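Local coordinates for protein copper-transporting ATPase (Sulfolobus solfataricus, PDB 2YJ6) that probably uses ATP hydrolysis to drive copper across the cell membrane, here represented by its nucleotide-binding and phosphorylation domains, at residues Y58-E63 / V83-V88; A64-P69 / K89-I94. The protein carries 1 engineered substitution. All blocks are in the same frame, centred on the assembly; numbering follows the deposited sequence.

Contact 1 (Y58-E63 / V83-V88); sequences YAASVE and VKILEV. With A99 (5'-O-[(S)-hydroxy{[(R)-hydroxy({(S)-hydroxy[(1S)-1-(2-nitrophenyl)ethoxy]phosphoryl}oxy)phosphoryl]oxy}phosphoryl]adenosine), chain C.
The C-terminal part of helix 53-63 lies against the extended, irregular chain V83-V88, which approaches to 5.1 Å between the CA atoms of S61 and I85 and stays alongside as far as V62 and V88. S61 is the polar joint. With OG turned beside its own backbone N (chi1 -58°), the hydroxyl hydrogen-bonds A57 O one helical turn back and accepts a nearly straight bond from L86 N, 2.8 Å from S61 OG, at 166°. A water spans the same pair, donating to S61 O and L86 O, each 2.6 Å from its oxygen. Apolar groups flank this joint: I85 CD1 rests 4.0 Å from A60 CB, L86 CD1 meets the edge of the Y58 ring at 4.2 Å from CE1, and V88 pushes CG2 against S61 O while crossing the V62 side chain at about a right angle. E63, which takes no part in the loop contact, has its chain bent at chi2 and reaches the adenine of the caged nucleotide. Its OE1 accepts from A99 N6 at 3.3 Å (153°), while OE2 sits 2.7 Å from A99 N1. With an alanine here, the amino group N6 would probably lose its acceptor, and adenine would be less firmly fixed in its pocket. V99 on strand 98-103 and A71 and I74 on helix 69-80 also touch E63. One face of the helix is thus tied to the loop by a doubly engaged serine and a water, while its last residue offers a carboxylate to the base.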
loop_
_atom_site.group_PDB
_atom_site.type_symbol
_atom_site.label_atom_id
_atom_site.label_comp_id
_atom_site.label_asym_id
_atom_site.label_seq_id
_atom_site.Cartn_x
_atom_site.Cartn_y
_atom_site.Cartn_z
ATOM N N TYR A 58 -12.882 17.555 -17.427
ATOM C CA TYR A 58 -14.037 17.557 -16.538
ATOM C C TYR A 58 -13.747 16.760 -15.280
ATOM O O TYR A 58 -14.036 17.202 -14.159
ATOM C CB TYR A 58 -15.259 16.937 -17.234
ATOM C CG TYR A 58 -16.099 17.874 -18.078
ATOM C CD1 TYR A 58 -15.909 19.248 -18.042
ATOM C CD2 TYR A 58 -17.091 17.369 -18.912
ATOM C CE1 TYR A 58 -16.682 20.091 -18.811
ATOM C CE2 TYR A 58 -17.862 18.198 -19.682
ATOM C CZ TYR A 58 -17.656 19.560 -19.630
ATOM O OH TYR A 58 -18.435 20.378 -20.406
ATOM N N ALA A 59 -13.191 15.570 -15.472
ATOM C CA ALA A 59 -12.794 14.720 -14.359
ATOM C C ALA A 59 -11.684 15.350 -13.517
ATOM O O ALA A 59 -11.733 15.294 -12.284
ATOM C CB ALA A 59 -12.361 13.330 -14.848
ATOM N N ALA A 60 -10.677 15.918 -14.177
ATOM C CA ALA A 60 -9.566 16.555 -13.463
ATOM C C ALA A 60 -10.044 17.715 -12.588
ATOM O O ALA A 60 -9.563 17.884 -11.475
ATOM C CB ALA A 60 -8.502 17.059 -14.434
ATOM N N SER A 61 -10.954 18.529 -13.124
ATOM C CA SER A 61 -11.419 19.733 -12.432
ATOM C C SER A 61 -12.226 19.408 -11.169
ATOM O O SER A 61 -12.332 20.238 -10.267
ATOM C CB SER A 61 -12.221 20.641 -13.376
ATOM O OG SER A 61 -11.456 21.021 -14.509
ATOM N N VAL A 62 -12.778 18.199 -11.089
ATOM C CA VAL A 62 -13.464 17.782 -9.863
ATOM C C VAL A 62 -12.491 17.180 -8.856
ATOM O O VAL A 62 -12.569 17.468 -7.658
ATOM C CB VAL A 62 -14.650 16.831 -10.131
ATOM C CG1 VAL A 62 -15.194 16.237 -8.822
ATOM C CG2 VAL A 62 -15.756 17.557 -10.886
ATOM N N GLU A 63 -11.552 16.379 -9.341
ATOM C CA GLU A 63 -10.587 15.715 -8.471
ATOM C C GLU A 63 -9.629 16.691 -7.771
ATOM O O GLU A 63 -9.046 16.370 -6.741
ATOM C CB GLU A 63 -9.790 14.678 -9.257
ATOM C CG GLU A 63 -10.620 13.500 -9.754
ATOM C CD GLU A 63 -10.898 12.494 -8.650
ATOM O OE1 GLU A 63 -10.928 12.891 -7.459
ATOM O OE2 GLU A 63 -11.074 11.302 -8.979
ATOM N N VAL A 83 -4.067 19.993 -19.821
ATOM C CA VAL A 83 -5.400 20.384 -19.381
ATOM C C VAL A 83 -5.378 21.650 -18.511
ATOM O O VAL A 83 -4.489 21.830 -17.675
ATOM C CB VAL A 83 -6.084 19.246 -18.592
ATOM C CG1 VAL A 83 -7.306 19.772 -17.847
ATOM C CG2 VAL A 83 -6.452 18.074 -19.515
ATOM N N LYS A 84 -6.365 22.517 -18.713
ATOM C CA LYS A 84 -6.579 23.665 -17.838
ATOM C C LYS A 84 -7.724 23.373 -16.861
ATOM O O LYS A 84 -8.765 22.856 -17.250
ATOM C CB LYS A 84 -6.878 24.932 -18.654
ATOM C CG LYS A 84 -5.686 25.453 -19.466
ATOM C CD LYS A 84 -6.017 26.757 -20.181
ATOM C CE LYS A 84 -4.798 27.307 -20.917
ATOM N NZ LYS A 84 -3.606 27.344 -20.021
ATOM N N ILE A 85 -7.531 23.706 -15.595
ATOM C CA ILE A 85 -8.513 23.354 -14.577
ATOM C C ILE A 85 -9.689 24.319 -14.541
ATOM O O ILE A 85 -9.499 25.530 -14.541
ATOM C CB ILE A 85 -7.869 23.270 -13.193
ATOM C CG1 ILE A 85 -6.847 22.126 -13.168
ATOM C CG2 ILE A 85 -8.945 23.108 -12.121
ATOM C CD1 ILE A 85 -7.462 20.710 -13.197
ATOM N N LEU A 86 -10.904 23.769 -14.519
ATOM C CA LEU A 86 -12.132 24.554 -14.636
ATOM C C LEU A 86 -12.835 24.678 -13.288
ATOM O O LEU A 86 -12.600 23.881 -12.368
ATOM C CB LEU A 86 -13.085 23.930 -15.667
ATOM C CG LEU A 86 -12.629 23.701 -17.116
ATOM C CD1 LEU A 86 -13.641 22.842 -17.867
ATOM C CD2 LEU A 86 -12.390 25.003 -17.874
ATOM N N GLU A 87 -13.701 25.685 -13.180
ATOM C CA GLU A 87 -14.399 25.995 -11.932
ATOM C C GLU A 87 -15.568 25.046 -11.652
ATOM O O GLU A 87 -16.427 24.823 -12.505
ATOM C CB GLU A 87 -14.871 27.458 -11.931
ATOM C CG GLU A 87 -15.914 27.777 -10.864
ATOM C CD GLU A 87 -15.436 28.802 -9.832
ATOM O OE1 GLU A 87 -14.215 29.076 -9.774
ATOM O OE2 GLU A 87 -16.286 29.325 -9.072
ATOM N N VAL A 88 -15.589 24.504 -10.440
ATOM C CA VAL A 88 -16.583 23.515 -10.033
ATOM C C VAL A 88 -17.530 24.042 -8.935
ATOM O O VAL A 88 -17.163 24.934 -8.169
ATOM C CB VAL A 88 -15.877 22.239 -9.512
ATOM C CG1 VAL A 88 -16.881 21.268 -8.908
ATOM C CG2 VAL A 88 -15.056 21.590 -10.634
HETATM C "C'" A99 C . -5.053 3.719 -3.794
HETATM N N1 A99 C . -11.793 9.617 -7.015
HETATM C C2 A99 C . -12.095 8.509 -7.719
HETATM N N3 A99 C . -12.299 7.314 -7.149
HETATM C C4 A99 C . -12.218 7.168 -5.798
HETATM C C5 A99 C . -11.888 8.337 -4.965
HETATM C C6 A99 C . -11.668 9.623 -5.665
HETATM N N6 A99 C . -11.364 10.764 -4.990
HETATM N N7 A99 C . -11.865 7.910 -3.689
HETATM C C8 A99 C . -12.152 6.586 -3.702
HETATM N N9 A99 C . -12.353 6.142 -4.955
HETATM P PA A99 C . -10.914 3.663 -0.416
HETATM P PB A99 C . -8.172 3.281 -0.794
HETATM P PG A99 C . -6.572 1.807 -2.613
HETATM O "O'L" A99 C . -4.448 2.031 -5.947
HETATM O "O'M" A99 C . -2.525 2.193 -6.822
HETATM C "C1'" A99 C . -1.385 2.711 -4.429
HETATM O O1A A99 C . -10.903 2.176 -0.147
HETATM C C1B A99 C . -12.704 4.758 -5.335
HETATM O O1B A99 C . -7.198 4.312 -0.263
HETATM O O1G A99 C . -5.640 1.731 -1.423
HETATM C "C2'" A99 C . -2.745 2.839 -4.663
HETATM N "N2'" A99 C . -3.267 2.333 -5.858
HETATM O "O2'" A99 C . -11.650 3.075 -6.672
HETATM O O2A A99 C . -11.199 4.642 0.693
HETATM C C2B A99 C . -11.437 3.960 -5.565
HETATM O O2B A99 C . -8.463 2.024 -0.001
HETATM O O2G A99 C . -5.789 2.481 -3.865
HETATM C "C3'" A99 C . -3.589 3.512 -3.640
HETATM O "O3'" A99 C . -10.602 1.923 -4.554
HETATM O O3A A99 C . -9.530 4.076 -1.102
HETATM C C3B A99 C . -11.232 3.183 -4.284
HETATM O O3B A99 C . -7.742 2.874 -2.301
HETATM O O3G A99 C . -7.227 0.532 -3.104
HETATM C "C4'" A99 C . -2.976 4.001 -2.494
HETATM O "O4'" A99 C . -13.399 4.138 -4.242
HETATM C C4B A99 C . -12.648 3.024 -3.743
HETATM C "C5'" A99 C . -1.611 3.838 -2.301
HETATM O "O5'" A99 C . -11.901 3.980 -1.649
HETATM C C5B A99 C . -12.710 2.950 -2.220
HETATM C "C6'" A99 C . -0.830 3.205 -3.259
HETATM C "CM'" A99 C . -5.529 4.637 -2.670
HETATM O O HOH W 1 -12.093 22.783 -10.047
#

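Contact 2 (A64-P69 / K89-I94); sequences ALSSHP and KDFKEI. With A99 (5'-O-[(S)-hydroxy{[(R)-hydroxy({(S)-hydroxy[(1S)-1-(2-nitrophenyl)ethoxy]phosphoryl}oxy)phosphoryl]oxy}phosphoryl]adenosine), chain C.
Segment A64-P69 passes over the edge strand 89-92 without pairing with it, the CA atoms of L65 and F91 lying 7.9 Å apart and those of S66 and E93 7.5 Å. This is the nucleotide-binding domain of a type IB P-type ATPase, and H68-P69 is the His-Pro pair familiar from that family, placed where the loop enters helix 69-80. The L65 and F91 side chains run antiparallel, one past the other: L65 CB stands over the centre of the F91 ring in a CH-pi contact, 4.0 Å from the centroid and 9° off the ring normal, and L65 CD1 lies 3.6 Å from F91 CD1. The same ring presents its edge to S66, whose OG comes within 3.2 Å of F91 CZ. That hydroxyl donates to E93 OE1 at 2.8 Å, arriving from above the carboxylate, 70° out of its plane. E93 gets there by an extended chain, with CG anti to the backbone N (chi1 -174°), and OE1 lies in the plane of the F91 ring at its edge. V99 of the neighbouring strand 98-103 packs against S66, F91 and E93. Beyond them H68 is the N-cap: ND1 takes a hydrogen bond from I70 N, which fixes the turn of the imidazole and directs NE2 to the nucleotide. A99 N7 lies over one face of the ring, offset toward its rim, and CE1 touches the methyl CM' of the caging group. In the plane of the imidazole, H68 NE2 donates a weak bond to the bridging phosphate oxygen A99 O3A at 3.3 Å.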
loop_
_atom_site.group_PDB
_atom_site.type_symbol
_atom_site.label_atom_id
_atom_site.label_comp_id
_atom_site.label_asym_id
_atom_site.label_seq_id
_atom_site.Cartn_x
_atom_site.Cartn_y
_atom_site.Cartn_z
ATOM N N ALA A 64 -9.466 17.869 -8.354
ATOM C CA ALA A 64 -8.562 18.866 -7.822
ATOM C C ALA A 64 -8.932 19.253 -6.379
ATOM O O ALA A 64 -8.058 19.519 -5.561
ATOM C CB ALA A 64 -8.524 20.109 -8.744
ATOM N N LEU A 65 -10.218 19.252 -6.055
ATOM C CA LEU A 65 -10.647 19.634 -4.705
ATOM C C LEU A 65 -10.518 18.499 -3.664
ATOM O O LEU A 65 -10.937 18.660 -2.517
ATOM C CB LEU A 65 -12.074 20.201 -4.730
ATOM C CG LEU A 65 -12.441 21.036 -5.971
ATOM C CD1 LEU A 65 -13.931 21.295 -6.049
ATOM C CD2 LEU A 65 -11.677 22.364 -6.042
ATOM N N SER A 66 -9.934 17.361 -4.045
ATOM C CA SER A 66 -9.705 16.290 -3.071
ATOM C C SER A 66 -8.239 16.091 -2.748
ATOM O O SER A 66 -7.363 16.582 -3.459
ATOM C CB SER A 66 -10.285 14.964 -3.541
ATOM O OG SER A 66 -11.648 15.113 -3.865
ATOM N N SER A 67 -7.989 15.347 -1.676
ATOM C CA SER A 67 -6.645 15.099 -1.192
ATOM C C SER A 67 -6.353 13.621 -1.290
ATOM O O SER A 67 -5.257 13.171 -0.956
ATOM C CB SER A 67 -6.505 15.556 0.263
ATOM O OG SER A 67 -6.550 16.968 0.358
ATOM N N HIS A 68 -7.342 12.855 -1.734
ATOM C CA HIS A 68 -7.115 11.437 -1.946
ATOM C C HIS A 68 -5.911 11.261 -2.870
ATOM O O HIS A 68 -5.697 12.062 -3.794
ATOM C CB HIS A 68 -8.350 10.767 -2.546
ATOM C CG HIS A 68 -8.347 9.277 -2.415
ATOM N ND1 HIS A 68 -7.488 8.466 -3.127
ATOM C CD2 HIS A 68 -9.101 8.447 -1.656
ATOM C CE1 HIS A 68 -7.707 7.204 -2.806
ATOM N NE2 HIS A 68 -8.684 7.165 -1.916
ATOM N N PRO A 69 -5.099 10.228 -2.604
ATOM C CA PRO A 69 -3.988 9.886 -3.497
ATOM C C PRO A 69 -4.450 9.633 -4.947
ATOM O O PRO A 69 -3.699 9.950 -5.866
ATOM C CB PRO A 69 -3.418 8.619 -2.861
ATOM C CG PRO A 69 -3.737 8.786 -1.401
ATOM C CD PRO A 69 -5.084 9.425 -1.369
ATOM N N LYS A 89 -18.740 23.482 -8.867
ATOM C CA LYS A 89 -19.684 23.773 -7.782
ATOM C C LYS A 89 -20.185 22.492 -7.122
ATOM O O LYS A 89 -19.819 21.384 -7.519
ATOM C CB LYS A 89 -20.885 24.571 -8.293
ATOM C CG LYS A 89 -20.523 25.632 -9.305
ATOM C CD LYS A 89 -21.715 26.510 -9.622
ATOM C CE LYS A 89 -21.728 27.736 -8.719
ATOM N NZ LYS A 89 -20.502 28.564 -8.904
ATOM N N ASP A 90 -21.031 22.662 -6.115
ATOM C CA ASP A 90 -21.647 21.551 -5.394
ATOM C C ASP A 90 -20.759 20.321 -5.220
ATOM O O ASP A 90 -21.233 19.183 -5.254
ATOM C CB ASP A 90 -22.981 21.173 -6.032
ATOM C CG ASP A 90 -24.006 22.293 -5.937
ATOM O OD1 ASP A 90 -23.876 23.143 -5.026
ATOM O OD2 ASP A 90 -24.939 22.328 -6.768
ATOM N N PHE A 91 -19.471 20.552 -5.007
ATOM C CA PHE A 91 -18.537 19.458 -4.842
ATOM C C PHE A 91 -18.969 18.526 -3.713
ATOM O O PHE A 91 -19.551 18.966 -2.732
ATOM C CB PHE A 91 -17.131 20.000 -4.566
ATOM C CG PHE A 91 -16.135 18.935 -4.223
ATOM C CD1 PHE A 91 -15.570 18.155 -5.217
ATOM C CD2 PHE A 91 -15.771 18.709 -2.904
ATOM C CE1 PHE A 91 -14.658 17.171 -4.899
ATOM C CE2 PHE A 91 -14.859 17.729 -2.577
ATOM C CZ PHE A 91 -14.301 16.954 -3.576
ATOM N N LYS A 92 -18.675 17.238 -3.847
ATOM C CA LYS A 92 -18.927 16.294 -2.770
ATOM C C LYS A 92 -18.063 15.057 -2.917
ATOM O O LYS A 92 -18.023 14.427 -3.972
ATOM C CB LYS A 92 -20.405 15.911 -2.706
ATOM C CG LYS A 92 -20.677 14.657 -1.884
ATOM C CD LYS A 92 -22.093 14.647 -1.304
ATOM C CE LYS A 92 -23.101 15.343 -2.216
ATOM N NZ LYS A 92 -23.306 14.637 -3.516
ATOM N N GLU A 93 -17.356 14.723 -1.850
ATOM C CA GLU A 93 -16.527 13.540 -1.848
ATOM C C GLU A 93 -17.145 12.532 -0.905
ATOM O O GLU A 93 -16.887 12.546 0.299
ATOM C CB GLU A 93 -15.100 13.883 -1.416
ATOM C CG GLU A 93 -14.122 12.719 -1.523
ATOM C CD GLU A 93 -12.679 13.122 -1.245
ATOM O OE1 GLU A 93 -12.386 14.340 -1.261
ATOM O OE2 GLU A 93 -11.839 12.217 -1.013
ATOM N N ILE A 94 -17.985 11.665 -1.446
ATOM C CA ILE A 94 -18.524 10.591 -0.641
ATOM C C ILE A 94 -17.381 9.665 -0.258
ATOM O O ILE A 94 -16.914 8.861 -1.064
ATOM C CB ILE A 94 -19.624 9.817 -1.369
ATOM C CG1 ILE A 94 -20.809 10.741 -1.679
ATOM C CG2 ILE A 94 -20.072 8.634 -0.524
ATOM C CD1 ILE A 94 -20.718 11.469 -3.027
HETATM C "C'" A99 C . -5.053 3.719 -3.794
HETATM N N1 A99 C . -11.793 9.617 -7.015
HETATM C C2 A99 C . -12.095 8.509 -7.719
HETATM N N3 A99 C . -12.299 7.314 -7.149
HETATM C C4 A99 C . -12.218 7.168 -5.798
HETATM C C5 A99 C . -11.888 8.337 -4.965
HETATM C C6 A99 C . -11.668 9.623 -5.665
HETATM N N6 A99 C . -11.364 10.764 -4.990
HETATM N N7 A99 C . -11.865 7.910 -3.689
HETATM C C8 A99 C . -12.152 6.586 -3.702
HETATM N N9 A99 C . -12.353 6.142 -4.955
HETATM P PA A99 C . -10.914 3.663 -0.416
HETATM P PB A99 C . -8.172 3.281 -0.794
HETATM P PG A99 C . -6.572 1.807 -2.613
HETATM O "O'L" A99 C . -4.448 2.031 -5.947
HETATM O "O'M" A99 C . -2.525 2.193 -6.822
HETATM C "C1'" A99 C . -1.385 2.711 -4.429
HETATM O O1A A99 C . -10.903 2.176 -0.147
HETATM C C1B A99 C . -12.704 4.758 -5.335
HETATM O O1B A99 C . -7.198 4.312 -0.263
HETATM O O1G A99 C . -5.640 1.731 -1.423
HETATM C "C2'" A99 C . -2.745 2.839 -4.663
HETATM N "N2'" A99 C . -3.267 2.333 -5.858
HETATM O "O2'" A99 C . -11.650 3.075 -6.672
HETATM O O2A A99 C . -11.199 4.642 0.693
HETATM C C2B A99 C . -11.437 3.960 -5.565
HETATM O O2B A99 C . -8.463 2.024 -0.001
HETATM O O2G A99 C . -5.789 2.481 -3.865
HETATM C "C3'" A99 C . -3.589 3.512 -3.640
HETATM O "O3'" A99 C . -10.602 1.923 -4.554
HETATM O O3A A99 C . -9.530 4.076 -1.102
HETATM C C3B A99 C . -11.232 3.183 -4.284
HETATM O O3B A99 C . -7.742 2.874 -2.301
HETATM O O3G A99 C . -7.227 0.532 -3.104
HETATM C "C4'" A99 C . -2.976 4.001 -2.494
HETATM O "O4'" A99 C . -13.399 4.138 -4.242
HETATM C C4B A99 C . -12.648 3.024 -3.743
HETATM C "C5'" A99 C . -1.611 3.838 -2.301
HETATM O "O5'" A99 C . -11.901 3.980 -1.649
HETATM C C5B A99 C . -12.710 2.950 -2.220
HETATM C "C6'" A99 C . -0.830 3.205 -3.259
HETATM C "CM'" A99 C . -5.529 4.637 -2.670
#

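How the contacts relate
Leaving helix 53-63, the chain runs through loop 64-69 into helix 69-80, then along 83-88 to the edge strand 89-92. Contact 1 closes the loop from 58-63 to 83-88, and contact 2 the equally long one from 64-69 to 89-94; because their segments alternate, the two loops cross rather than nest, with helix 69-80 inside both. Their centres lie 11 Å apart and they touch directly: V62 O packs on F91 CE1, and V88 CB on L65 CD1. Together they tie helix 53-63 and the loop after it to the edge strand of the six-stranded antiparallel sheet and the chain entering it, and both reach A99, contact 1 at the adenine and contact 2 at the phosphate chain as well.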